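Local coordinates for Myo-inositol phosphohydrolase (Mitsuokella multacida, PDB 4WU3), which probably removes phosphate groups from inositol hexakisphosphate (phytate), as a phosphatase related to the protein tyrosine phosphatases that binds an inositol tetrakisphosphate, at residues Glu227-Leu232 against Asp257-Ala262. The protein carries 2 engineered substitutions. Sequence-based numbering, arbitrary orientation.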
loop_
_atom_site.group_PDB
_atom_site.type_symbol
_atom_site.label_atom_id
_atom_site.label_comp_id
_atom_site.label_asym_id
_atom_site.label_seq_id
_atom_site.Cartn_x
_atom_site.Cartn_y
_atom_site.Cartn_z
ATOM N N GLU A 227 -7.590 25.273 1.475
ATOM C CA GLU A 227 -7.310 26.694 1.340
ATOM C C GLU A 227 -7.951 27.263 0.053
ATOM O O GLU A 227 -8.452 28.387 0.055
ATOM C CB GLU A 227 -5.806 26.965 1.401
ATOM C CG GLU A 227 -5.202 26.665 2.771
ATOM C CD GLU A 227 -5.814 27.467 3.931
ATOM O OE1 GLU A 227 -5.857 28.727 3.853
ATOM O OE2 GLU A 227 -6.218 26.828 4.946
ATOM N N PHE A 228 -7.971 26.487 -1.028
ATOM C CA PHE A 228 -8.749 26.861 -2.217
ATOM C C PHE A 228 -10.248 26.909 -1.909
ATOM O O PHE A 228 -10.969 27.838 -2.299
ATOM C CB PHE A 228 -8.478 25.846 -3.325
ATOM C CG PHE A 228 -9.531 25.790 -4.402
ATOM C CD1 PHE A 228 -9.593 26.763 -5.394
ATOM C CD2 PHE A 228 -10.423 24.726 -4.461
ATOM C CE1 PHE A 228 -10.550 26.690 -6.398
ATOM C CE2 PHE A 228 -11.369 24.640 -5.476
ATOM C CZ PHE A 228 -11.435 25.628 -6.441
ATOM N N TYR A 229 -10.726 25.890 -1.212
ATOM C CA TYR A 229 -12.142 25.778 -0.915
ATOM C C TYR A 229 -12.634 26.974 -0.112
ATOM O O TYR A 229 -13.691 27.544 -0.395
ATOM C CB TYR A 229 -12.414 24.486 -0.149
ATOM C CG TYR A 229 -13.864 24.291 0.228
ATOM C CD1 TYR A 229 -14.768 23.739 -0.672
ATOM C CD2 TYR A 229 -14.327 24.652 1.479
ATOM C CE1 TYR A 229 -16.092 23.548 -0.325
ATOM C CE2 TYR A 229 -15.652 24.476 1.827
ATOM C CZ TYR A 229 -16.528 23.927 0.922
ATOM O OH TYR A 229 -17.851 23.734 1.270
ATOM N N LYS A 230 -11.864 27.346 0.901
ATOM C CA LYS A 230 -12.240 28.433 1.791
ATOM C C LYS A 230 -12.232 29.800 1.114
ATOM O O LYS A 230 -12.832 30.742 1.614
ATOM C CB LYS A 230 -11.306 28.449 2.994
ATOM C CG LYS A 230 -11.534 27.274 3.929
ATOM C CD LYS A 230 -10.297 26.954 4.748
ATOM C CE LYS A 230 -10.052 28.009 5.811
ATOM N NZ LYS A 230 -8.845 27.678 6.618
ATOM N N SER A 231 -11.560 29.907 -0.025
ATOM C CA SER A 231 -11.482 31.174 -0.718
ATOM C C SER A 231 -12.542 31.283 -1.809
ATOM O O SER A 231 -12.587 32.284 -2.508
ATOM C CB SER A 231 -10.091 31.360 -1.330
ATOM O OG SER A 231 -9.950 30.547 -2.489
ATOM N N LEU A 232 -13.396 30.269 -1.958
ATOM C CA LEU A 232 -14.376 30.273 -3.043
ATOM C C LEU A 232 -15.509 31.246 -2.800
ATOM O O LEU A 232 -15.946 31.422 -1.683
ATOM C CB LEU A 232 -14.989 28.894 -3.243
ATOM C CG LEU A 232 -14.050 27.894 -3.881
ATOM C CD1 LEU A 232 -14.692 26.513 -3.915
ATOM C CD2 LEU A 232 -13.683 28.383 -5.267
ATOM N N ASP A 257 -19.148 16.537 -0.032
ATOM C CA ASP A 257 -20.383 16.221 0.683
ATOM C C ASP A 257 -20.146 16.420 2.184
ATOM O O ASP A 257 -20.959 17.021 2.883
ATOM C CB ASP A 257 -20.787 14.780 0.374
ATOM C CG ASP A 257 -22.235 14.471 0.720
ATOM O OD1 ASP A 257 -22.834 15.175 1.558
ATOM O OD2 ASP A 257 -22.776 13.492 0.165
ATOM N N ILE A 258 -19.007 15.936 2.671
ATOM C CA ILE A 258 -18.652 16.066 4.079
ATOM C C ILE A 258 -18.510 17.532 4.518
ATOM O O ILE A 258 -18.991 17.929 5.583
ATOM C CB ILE A 258 -17.329 15.325 4.361
ATOM C CG1 ILE A 258 -17.579 13.810 4.442
ATOM C CG2 ILE A 258 -16.683 15.856 5.627
ATOM C CD1 ILE A 258 -16.324 12.980 4.267
ATOM N N LEU A 259 -17.841 18.332 3.699
ATOM C CA LEU A 259 -17.676 19.764 3.982
ATOM C C LEU A 259 -19.017 20.502 4.056
ATOM O O LEU A 259 -19.159 21.469 4.805
ATOM C CB LEU A 259 -16.796 20.416 2.923
ATOM C CG LEU A 259 -15.295 20.166 3.060
ATOM C CD1 LEU A 259 -14.564 20.525 1.778
ATOM C CD2 LEU A 259 -14.743 20.951 4.247
ATOM N N LYS A 260 -19.995 20.050 3.283
ATOM C CA LYS A 260 -21.313 20.667 3.296
ATOM C C LYS A 260 -22.242 20.074 4.359
ATOM O O LYS A 260 -23.111 20.760 4.860
ATOM C CB LYS A 260 -21.990 20.511 1.934
ATOM C CG LYS A 260 -21.263 21.158 0.781
ATOM C CD LYS A 260 -21.288 22.662 0.895
ATOM C CE LYS A 260 -20.670 23.276 -0.347
ATOM N NZ LYS A 260 -20.802 24.759 -0.378
ATOM N N ASN A 261 -22.067 18.806 4.703
ATOM C CA ASN A 261 -23.122 18.099 5.399
ATOM C C ASN A 261 -22.702 17.245 6.583
ATOM O O ASN A 261 -23.542 16.584 7.183
ATOM C CB ASN A 261 -23.856 17.207 4.402
ATOM C CG ASN A 261 -24.497 17.994 3.279
ATOM O OD1 ASN A 261 -25.228 18.952 3.520
ATOM N ND2 ASN A 261 -24.235 17.586 2.039
ATOM N N ALA A 262 -21.420 17.233 6.928
ATOM C CA ALA A 262 -20.980 16.324 7.977
ATOM C C ALA A 262 -21.802 16.519 9.246
ATOM O O ALA A 262 -22.039 15.559 9.973
ATOM C CB ALA A 262 -19.500 16.499 8.272
#
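Y229 lays one face of its ring over the end of L259, whose CD1 methyl is 3.8 Å from the centroid of the Y229 ring and only 4° off the ring normal, a CH-pi contact in which the methyl meets all six ring carbons at nearly equal range. CB of Y229 points toward helix 247-261, and with CG anti to the backbone N (chi1 179°) the ring continues out across the gap. The two side chains slide past one another in opposite senses, and nearer its backbone the CB of L259 lies 3.9 Å from the OH of Y229. K260 comes to the ring differently: its chain bends at chi2 (-68°) and brings CE near the ring plane, at the phenol edge, 3.3 Å from the OH of Y229. Its NZ, 3.5 Å from the same OH, makes no hydrogen bond with it and turns to a glycerol, probably from the crystallisation liquor. The contact joins the C-terminal parts of helices 219-230 and 247-261 in a PTP-like phosphatase domain; between them in sequence, strand 237-241 of the mixed sheet leads into what is probably the P-loop and on into helix 247-261, as in protein tyrosine phosphatases. With the CA atoms of Y229 and L259 9.5 Å apart, the side chains, chiefly the tyrosine ring, bridge the helices at the surface. An alanine here in place of the tyrosine would probably leave the L259 methyl without its cover on this side and K260 CE without its neighbour. L259 also touches F307 of helix 291-313, while N261 ND2 donates a nearly straight 2.8 Å hydrogen bond to D257 OD1, which R273 also grips through a salt bridge.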